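Local structure of D-alanine--D-alanine ligase (Acinetobacter baumannii ACICU, 5D8D) at the interface of chains A and B. The protein catalyses the ATP-dependent joining of two D-alanine molecules into D-alanyl-D-alanine, releasing ADP and phosphate, for peptidoglycan synthesis in the bacterial cell wall. Coordinates in Å, arbitrary orientation; residue numbers count along the deposited sequence, not the author numbering. Chains: chain A/B, D-alanine--D-alanine ligase.

The four contacts run along one two-fold interface between copies A and B; all separations are measured between the centres of their C-alpha atoms. Contact 1 and contact 3, about 13 Å apart, both rest on the tryptophan at the end of helix 74-81, B:Trp81 in contact 1 and A:Trp81 in contact 3. Contact 4 lies about 10 Å from contact 3, with which it shares A:Gly77, and about 9 Å from contact 2, to which it is tied by helix 91-97 of both chains. Contact 1 and contact 2 are about 20 Å apart. Helices 74-81 and 91-97 thus form a continuous seam, consistent with a dimer.

Contact 1: the interface of chains A and B. Residues chain A 16-17, 47-48, 65, 69, 75; chain B 81.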
loop_
_atom_site.group_PDB
_atom_site.type_symbol
_atom_site.label_atom_id
_atom_site.label_comp_id
_atom_site.label_asym_id
_atom_site.label_seq_id
_atom_site.Cartn_x
_atom_site.Cartn_y
_atom_site.Cartn_z
ATOM N N GLY A 16 -16.597 10.557 -7.710
ATOM C CA GLY A 16 -16.065 10.139 -6.438
ATOM C C GLY A 16 -15.982 11.298 -5.494
ATOM O O GLY A 16 -16.617 12.319 -5.709
ATOM N N LYS A 17 -15.160 11.126 -4.462
ATOM C CA LYS A 17 -15.122 12.027 -3.306
ATOM C C LYS A 17 -13.866 12.908 -3.216
ATOM O O LYS A 17 -13.746 13.671 -2.274
ATOM C CB LYS A 17 -15.261 11.206 -2.019
ATOM C CG LYS A 17 -14.072 10.289 -1.675
ATOM C CD LYS A 17 -14.396 9.477 -0.439
ATOM C CE LYS A 17 -13.463 8.282 -0.270
ATOM N NZ LYS A 17 -14.019 7.437 0.823
ATOM N N PRO A 47 -19.533 6.542 -7.115
ATOM C CA PRO A 47 -19.612 6.031 -5.740
ATOM C C PRO A 47 -19.852 7.070 -4.673
ATOM O O PRO A 47 -20.105 6.698 -3.527
ATOM C CB PRO A 47 -18.276 5.323 -5.541
ATOM C CG PRO A 47 -17.357 6.020 -6.474
ATOM C CD PRO A 47 -18.177 6.398 -7.667
ATOM N N GLN A 48 -19.771 8.347 -5.019
ATOM C CA GLN A 48 -20.269 9.397 -4.138
ATOM C C GLN A 48 -21.800 9.311 -3.959
ATOM O O GLN A 48 -22.277 9.569 -2.877
ATOM C CB GLN A 48 -19.890 10.796 -4.647
ATOM C CG GLN A 48 -20.157 11.928 -3.637
ATOM C CD GLN A 48 -20.086 13.330 -4.254
ATOM O OE1 GLN A 48 -21.073 13.838 -4.846
ATOM N NE2 GLN A 48 -18.918 13.977 -4.104
ATOM N N LEU A 65 -11.583 6.933 -11.361
ATOM C CA LEU A 65 -11.654 7.790 -10.176
ATOM C C LEU A 65 -10.256 8.277 -9.870
ATOM O O LEU A 65 -9.429 7.502 -9.479
ATOM C CB LEU A 65 -12.126 6.980 -8.961
ATOM C CG LEU A 65 -13.552 6.471 -8.961
ATOM C CD1 LEU A 65 -13.754 5.358 -7.946
ATOM C CD2 LEU A 65 -14.501 7.625 -8.673
ATOM N N GLY A 69 -9.554 7.842 -2.662
ATOM C CA GLY A 69 -10.700 6.969 -2.853
ATOM C C GLY A 69 -10.536 6.025 -4.027
ATOM O O GLY A 69 -11.020 4.909 -3.987
ATOM N N ILE A 75 -11.043 1.834 -3.559
ATOM C CA ILE A 75 -12.067 1.300 -4.436
ATOM C C ILE A 75 -11.630 -0.085 -4.914
ATOM O O ILE A 75 -12.482 -0.935 -5.137
ATOM C CB ILE A 75 -12.422 2.249 -5.615
ATOM C CG1 ILE A 75 -13.712 1.819 -6.356
ATOM C CG2 ILE A 75 -11.282 2.297 -6.636
ATOM C CD1 ILE A 75 -14.996 1.907 -5.566
ATOM N N TRP B 81 -15.055 3.466 2.128
ATOM C CA TRP B 81 -16.120 3.897 1.234
ATOM C C TRP B 81 -17.493 3.946 1.849
ATOM O O TRP B 81 -18.321 4.711 1.413
ATOM C CB TRP B 81 -16.168 3.026 -0.040
ATOM C CG TRP B 81 -15.277 3.588 -1.103
ATOM C CD1 TRP B 81 -14.096 3.068 -1.550
ATOM C CD2 TRP B 81 -15.475 4.816 -1.804
ATOM N NE1 TRP B 81 -13.569 3.876 -2.516
ATOM C CE2 TRP B 81 -14.397 4.959 -2.698
ATOM C CE3 TRP B 81 -16.483 5.776 -1.806
ATOM C CZ2 TRP B 81 -14.290 6.059 -3.589
ATOM C CZ3 TRP B 81 -16.369 6.870 -2.662
ATOM C CH2 TRP B 81 -15.277 6.995 -3.547
#
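The backbone at A:Gly69, a loop residue with a positive phi of 105°, turns its carbonyl oxygen towards the indole of B:Trp81. In this D-alanine--D-alanine ligase of the ATP-grasp superfamily, the tryptophan from the end of helix 74-81 of one subunit is inserted between loops of the other. With chi1 at -89°, its CG stands beside the backbone N and roughly anti to the carbonyl carbon, which sends the indole off the helix between A:Lys17 and A:Pro47. Its NE1 donates a hydrogen bond of 3.1 Å to A:Gly69 O; the acceptor lies close to the ring plane, but the hydrogen bond is bent, 139° at the hydrogen. This bond helps fix the rotation of the indole and satisfies its polar edge, where A:Ile75 N also stands in plane, 3.4 Å from B:Trp81 NE1. Chain A buries 99 Å² of B:Trp81, and the two ring faces are clamped by different groups. Over one face runs the extended chain of A:Lys17, whose CE stands 3.9 Å from the centroid of the six-membered ring as a CH-pi contact. Its NZ continues over the same face towards the rim, where the cation may add some attraction for the ring electrons. On the opposite face A:Pro47 presses its CG to within 3.7 Å of B:Trp81 CH2, while A:Ile75 CD1 sits nearer the five-membered ring, 3.9 Å from B:Trp81 NE1. A:Gly69 CA lies 3.8 Å from B:Trp81 CZ2.

Contact 2: the interface of chains A and B. Residues chain A 95-96, 99, 102; chain B 92, 96, 245-247.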
loop_
_atom_site.group_PDB
_atom_site.type_symbol
_atom_site.label_atom_id
_atom_site.label_comp_id
_atom_site.label_asym_id
_atom_site.label_seq_id
_atom_site.Cartn_x
_atom_site.Cartn_y
_atom_site.Cartn_z
ATOM N N ALA A 95 -2.047 1.763 -3.403
ATOM C CA ALA A 95 -1.675 2.419 -2.136
ATOM C C ALA A 95 -0.202 2.843 -2.061
ATOM O O ALA A 95 0.102 3.934 -1.519
ATOM C CB ALA A 95 -2.018 1.560 -0.958
ATOM N N ILE A 96 0.702 2.036 -2.617
ATOM C CA ILE A 96 2.097 2.515 -2.769
ATOM C C ILE A 96 2.203 3.719 -3.754
ATOM O O ILE A 96 2.792 4.773 -3.418
ATOM C CB ILE A 96 3.075 1.409 -3.223
ATOM C CG1 ILE A 96 3.176 0.291 -2.172
ATOM C CG2 ILE A 96 4.447 2.031 -3.450
ATOM C CD1 ILE A 96 3.814 -1.003 -2.671
ATOM N N ASP A 99 1.674 7.355 -2.847
ATOM C CA ASP A 99 2.656 7.901 -1.899
ATOM C C ASP A 99 4.021 8.021 -2.627
ATOM O O ASP A 99 4.666 7.016 -3.000
ATOM C CB ASP A 99 2.727 6.942 -0.700
ATOM C CG ASP A 99 3.439 7.521 0.540
ATOM O OD1 ASP A 99 4.503 8.152 0.438
ATOM O OD2 ASP A 99 2.940 7.295 1.652
ATOM N N LYS A 102 6.963 6.445 -0.533
ATOM C CA LYS A 102 6.946 4.970 -0.500
ATOM C C LYS A 102 7.252 4.376 -1.844
ATOM O O LYS A 102 7.917 3.353 -1.923
ATOM C CB LYS A 102 5.645 4.400 0.084
ATOM C CG LYS A 102 5.521 4.673 1.575
ATOM C CD LYS A 102 4.400 3.890 2.201
ATOM C CE LYS A 102 4.286 4.194 3.687
ATOM N NZ LYS A 102 3.660 5.504 3.947
ATOM N N GLN B 92 -3.463 1.264 2.965
ATOM C CA GLN B 92 -2.066 1.254 2.555
ATOM C C GLN B 92 -1.153 0.392 3.440
ATOM O O GLN B 92 -0.326 -0.405 2.940
ATOM C CB GLN B 92 -1.497 2.709 2.499
ATOM C CG GLN B 92 0.041 2.773 2.198
ATOM C CD GLN B 92 0.678 4.149 2.404
ATOM O OE1 GLN B 92 0.907 4.590 3.529
ATOM N NE2 GLN B 92 0.976 4.826 1.314
ATOM N N ILE B 96 0.626 -3.192 2.364
ATOM C CA ILE B 96 2.055 -3.336 2.384
ATOM C C ILE B 96 2.479 -4.395 3.394
ATOM O O ILE B 96 3.282 -5.280 3.057
ATOM C CB ILE B 96 2.735 -2.006 2.677
ATOM C CG1 ILE B 96 2.506 -1.059 1.483
ATOM C CG2 ILE B 96 4.227 -2.225 2.948
ATOM C CD1 ILE B 96 2.779 0.396 1.788
ATOM N N ALA B 245 6.933 3.892 9.600
ATOM C CA ALA B 245 7.434 3.914 8.231
ATOM C C ALA B 245 6.586 3.096 7.284
ATOM O O ALA B 245 6.448 3.441 6.115
ATOM C CB ALA B 245 8.892 3.432 8.182
ATOM N N VAL B 246 5.995 2.023 7.768
ATOM C CA VAL B 246 5.193 1.176 6.881
ATOM C C VAL B 246 3.730 1.661 6.776
ATOM O O VAL B 246 2.975 1.091 6.035
ATOM C CB VAL B 246 5.329 -0.321 7.288
ATOM C CG1 VAL B 246 4.246 -0.758 8.275
ATOM C CG2 VAL B 246 5.325 -1.217 6.071
ATOM N N GLY B 247 3.345 2.715 7.500
ATOM C CA GLY B 247 1.974 3.189 7.509
ATOM C C GLY B 247 1.019 2.492 8.476
ATOM O O GLY B 247 -0.207 2.711 8.429
#
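A:Ile96 and B:Ile96, from helix 91-97 of each chain, meet at the apolar centre, CG1 to CG1 at 4.0 Å. Both hold CG1 anti to the carbonyl carbon, which points the two branches at each other. B:Ile96 CD1 also rests against the aliphatic stretch of A:Lys102, 3.9 Å from its CD, and A:Ala95 CB packs tightly on B:Gln92 CA at 3.5 Å. Outward from this core the extended side chain of B:Gln92 reaches across and uses both ends of its amide. NE2 donates to A:Ala95 O, nearly straight at 169° though from above the carbonyl plane, and also to A:Asp99 OD2 at 3.2 Å on the anti side of the carboxylate. OE1 accepts from A:Lys102 NZ at 2.9 Å, likewise from above its carbonyl plane. A flipped amide would turn NE2 to the ammonium and OE1 to two acceptors, so the orientation is probably fixed. The ammonium, brought round by a bend at chi4 (76°), forms a salt bridge to the same A:Asp99 OD2, which is thus gripped by two donors. At the rim A:Lys102 CE touches B:Ala245 O. A:Asp99 caps helix 100-108: its OD1 accepts from A:Lys102 N at 3.1 Å.

Contact 3: the interface of chains A and B. Residues chain A 77-78, 81-82; chain B 52, 74-75, 78.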
loop_
_atom_site.group_PDB
_atom_site.type_symbol
_atom_site.label_atom_id
_atom_site.label_comp_id
_atom_site.label_asym_id
_atom_site.label_seq_id
_atom_site.Cartn_x
_atom_site.Cartn_y
_atom_site.Cartn_z
ATOM N N GLY A 77 -9.941 -2.188 -3.088
ATOM C CA GLY A 77 -10.322 -2.968 -1.911
ATOM C C GLY A 77 -11.733 -3.509 -2.020
ATOM O O GLY A 77 -11.959 -4.744 -1.885
ATOM N N VAL A 78 -12.687 -2.613 -2.306
ATOM C CA VAL A 78 -14.096 -3.064 -2.408
ATOM C C VAL A 78 -14.291 -4.031 -3.562
ATOM O O VAL A 78 -15.028 -5.017 -3.447
ATOM C CB VAL A 78 -15.236 -1.968 -2.335
ATOM C CG1 VAL A 78 -14.794 -0.639 -1.717
ATOM C CG2 VAL A 78 -15.960 -1.779 -3.637
ATOM N N TRP A 81 -13.025 -7.432 -2.534
ATOM C CA TRP A 81 -13.990 -7.961 -1.573
ATOM C C TRP A 81 -15.232 -8.535 -2.251
ATOM O O TRP A 81 -15.647 -9.646 -1.959
ATOM C CB TRP A 81 -14.396 -6.852 -0.590
ATOM C CG TRP A 81 -15.127 -7.347 0.563
ATOM C CD1 TRP A 81 -16.462 -7.254 0.772
ATOM C CD2 TRP A 81 -14.592 -8.057 1.688
ATOM N NE1 TRP A 81 -16.805 -7.841 1.961
ATOM C CE2 TRP A 81 -15.677 -8.362 2.537
ATOM C CE3 TRP A 81 -13.314 -8.490 2.045
ATOM C CZ2 TRP A 81 -15.515 -9.076 3.742
ATOM C CZ3 TRP A 81 -13.159 -9.207 3.218
ATOM C CH2 TRP A 81 -14.251 -9.480 4.060
ATOM N N LEU A 82 -15.793 -7.789 -3.203
ATOM C CA LEU A 82 -16.931 -8.259 -4.042
ATOM C C LEU A 82 -16.573 -9.313 -5.155
ATOM O O LEU A 82 -17.434 -9.826 -5.831
ATOM C CB LEU A 82 -17.558 -7.016 -4.676
ATOM C CG LEU A 82 -18.628 -6.206 -3.946
ATOM C CD1 LEU A 82 -18.992 -6.633 -2.547
ATOM C CD2 LEU A 82 -18.252 -4.764 -3.929
ATOM N N VAL B 52 -22.454 -7.738 2.950
ATOM C CA VAL B 52 -21.835 -6.392 3.016
ATOM C C VAL B 52 -22.783 -5.226 3.293
ATOM O O VAL B 52 -22.403 -4.277 3.960
ATOM C CB VAL B 52 -21.129 -5.961 1.703
ATOM C CG1 VAL B 52 -19.864 -6.739 1.505
ATOM C CG2 VAL B 52 -22.051 -6.066 0.476
ATOM N N GLN B 74 -8.510 -5.066 1.860
ATOM C CA GLN B 74 -9.820 -5.242 1.227
ATOM C C GLN B 74 -10.974 -4.709 2.079
ATOM O O GLN B 74 -11.695 -3.787 1.667
ATOM C CB GLN B 74 -10.087 -6.707 0.879
ATOM C CG GLN B 74 -9.241 -7.249 -0.241
ATOM C CD GLN B 74 -9.521 -8.709 -0.437
ATOM O OE1 GLN B 74 -10.641 -9.114 -0.677
ATOM N NE2 GLN B 74 -8.508 -9.516 -0.298
ATOM N N ILE B 75 -11.141 -5.276 3.263
ATOM C CA ILE B 75 -12.216 -4.861 4.150
ATOM C C ILE B 75 -12.042 -3.412 4.548
ATOM O O ILE B 75 -13.038 -2.700 4.703
ATOM C CB ILE B 75 -12.345 -5.763 5.402
ATOM C CG1 ILE B 75 -13.709 -5.561 6.080
ATOM C CG2 ILE B 75 -11.218 -5.529 6.421
ATOM C CD1 ILE B 75 -14.912 -5.887 5.220
ATOM N N VAL B 78 -13.524 -1.302 1.884
ATOM C CA VAL B 78 -14.981 -1.241 1.872
ATOM C C VAL B 78 -15.502 -0.326 2.967
ATOM O O VAL B 78 -16.421 0.449 2.728
ATOM C CB VAL B 78 -15.720 -2.607 1.817
ATOM C CG1 VAL B 78 -14.813 -3.765 1.482
ATOM C CG2 VAL B 78 -16.557 -2.855 3.055
#
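B:Gln74 OE1, the side-chain amide oxygen, faces the backbone N of A:Trp81 at 3.5 Å, with CA and the ring carbon CE3 of the same residue a little farther. The amide plane is steeply turned against the indole, and B:Gln74 CB fills in at the CE3 edge. The rest of the contact is an apolar nest around A:Trp81. B:Ile75 lies alongside it, pointing the same way, and lays CD1 over one face of the six-membered ring, 3.8 Å from its centroid in a CH-pi contact. B:Val52, on the 3-10 helix 52-57, comes from the opposite direction and meets the pyrrole edge in plane, its CG1 3.3 Å from A:Trp81 NE1. B:Val78 crosses at about a right angle and touches A:Trp81 CG with CG1 at 3.7 Å. Its counterpart A:Val78 sets CG1 against B:Val78 CA at 3.6 Å; a chi1 of -19° nearly eclipses that methyl with its own backbone N, hinting at strain. A:Trp81 holds CG anti to its backbone N (chi1 -168°), a different first torsion from that of B:Trp81, so the two copies depart from strict symmetry at this ring. The packing of helix 74-81 against its mate joins the two subunits of the deposited pair, and so would support a dimeric ligase.

Contact 4: the interface of chains A and B. Residues chain A 72-73, 77, 91-92; chain B 72-73, 91, 95.
A:Val91 and B:Val91 meet at the apolar centre, CG1 to CG1 at 3.9 Å, near the two-fold axis of this ATP-grasp ligase pair. Each valine opens helix 91-97 of its chain and holds CG1 anti to the backbone N (chi1 -176° in A, 175° in B), which turns that methyl into the interface. The methyls also rest on the loops before helix 74-81. Each meets the opposite 72-73 loop, though at a different atom in the two copies: A:Val91 CG1 lies 3.7 Å from B:Asp72 O, and B:Val91 CG1 is at the same distance from A:Gly73 C. With no side chain at A:Gly73, main chain and methyl come together directly; A:Gly73 CA is 4.0 Å from B:Val91 CG1. Beside the valine pair B:Ala95 CB wedges between two residues of the opposite helix, 3.7 Å from A:Gln92 CA and 3.9 Å from A:Val91 CG1. Towards the polar rim the side chain of A:Gln92 runs out extended past B:Ala95. Its amide nitrogen NE2 reaches B:Ala95 O at 3.1 Å, but the angle of 129° at the hydrogen makes this a weak hydrogen bond.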
loop_
_atom_site.group_PDB
_atom_site.type_symbol
_atom_site.label_atom_id
_atom_site.label_comp_id
_atom_site.label_asym_id
_atom_site.label_seq_id
_atom_site.Cartn_x
_atom_site.Cartn_y
_atom_site.Cartn_z
ATOM N N ASP A 72 -5.835 5.076 -4.524
ATOM C CA ASP A 72 -5.098 4.749 -3.282
ATOM C C ASP A 72 -5.410 3.370 -2.656
ATOM O O ASP A 72 -5.042 3.131 -1.501
ATOM C CB ASP A 72 -5.401 5.826 -2.235
ATOM C CG ASP A 72 -6.888 5.934 -1.934
ATOM O OD1 ASP A 72 -7.683 5.107 -2.451
ATOM O OD2 ASP A 72 -7.265 6.857 -1.193
ATOM N N GLY A 73 -6.092 2.498 -3.401
ATOM C CA GLY A 73 -6.384 1.116 -2.953
ATOM C C GLY A 73 -7.775 0.916 -2.339
ATOM O O GLY A 73 -8.217 -0.206 -2.166
ATOM N N GLY A 77 -9.941 -2.188 -3.088
ATOM C CA GLY A 77 -10.322 -2.968 -1.911
ATOM C C GLY A 77 -11.733 -3.509 -2.020
ATOM O O GLY A 77 -11.959 -4.744 -1.885
ATOM N N VAL A 91 -4.724 -3.369 -5.090
ATOM C CA VAL A 91 -4.701 -2.649 -3.800
ATOM C C VAL A 91 -3.301 -2.216 -3.424
ATOM O O VAL A 91 -3.057 -1.037 -3.103
ATOM C CB VAL A 91 -5.287 -3.517 -2.651
ATOM C CG1 VAL A 91 -5.349 -2.728 -1.339
ATOM C CG2 VAL A 91 -6.706 -3.959 -3.000
ATOM N N GLN A 92 -2.376 -3.163 -3.411
ATOM C CA GLN A 92 -1.017 -2.831 -2.924
ATOM C C GLN A 92 -0.290 -1.727 -3.744
ATOM O O GLN A 92 0.152 -0.663 -3.209
ATOM C CB GLN A 92 -0.158 -4.086 -2.862
ATOM C CG GLN A 92 1.221 -3.795 -2.330
ATOM C CD GLN A 92 2.021 -5.041 -2.198
ATOM O OE1 GLN A 92 2.330 -5.697 -3.172
ATOM N NE2 GLN A 92 2.345 -5.383 -0.989
ATOM N N ASP B 72 -5.111 -7.286 4.382
ATOM C CA ASP B 72 -4.488 -6.790 3.136
ATOM C C ASP B 72 -5.194 -5.537 2.593
ATOM O O ASP B 72 -4.938 -5.121 1.493
ATOM C CB ASP B 72 -4.423 -7.889 2.078
ATOM C CG ASP B 72 -5.797 -8.497 1.747
ATOM O OD1 ASP B 72 -6.800 -8.075 2.339
ATOM O OD2 ASP B 72 -5.871 -9.431 0.899
ATOM N N GLY B 73 -6.070 -4.917 3.372
ATOM C CA GLY B 73 -6.748 -3.702 2.912
ATOM C C GLY B 73 -8.099 -3.858 2.245
ATOM O O GLY B 73 -8.769 -2.870 2.095
ATOM N N VAL B 91 -5.856 1.242 4.609
ATOM C CA VAL B 91 -5.695 0.451 3.382
ATOM C C VAL B 91 -4.251 0.183 3.011
ATOM O O VAL B 91 -3.896 -0.994 2.800
ATOM C CB VAL B 91 -6.417 1.089 2.207
ATOM C CG1 VAL B 91 -6.140 0.327 0.913
ATOM C CG2 VAL B 91 -7.904 1.055 2.477
ATOM N N ALA B 95 -2.078 -3.243 3.102
ATOM C CA ALA B 95 -1.660 -3.830 1.823
ATOM C C ALA B 95 -0.161 -4.107 1.809
ATOM O O ALA B 95 0.251 -5.105 1.291
ATOM C CB ALA B 95 -2.047 -2.922 0.653
#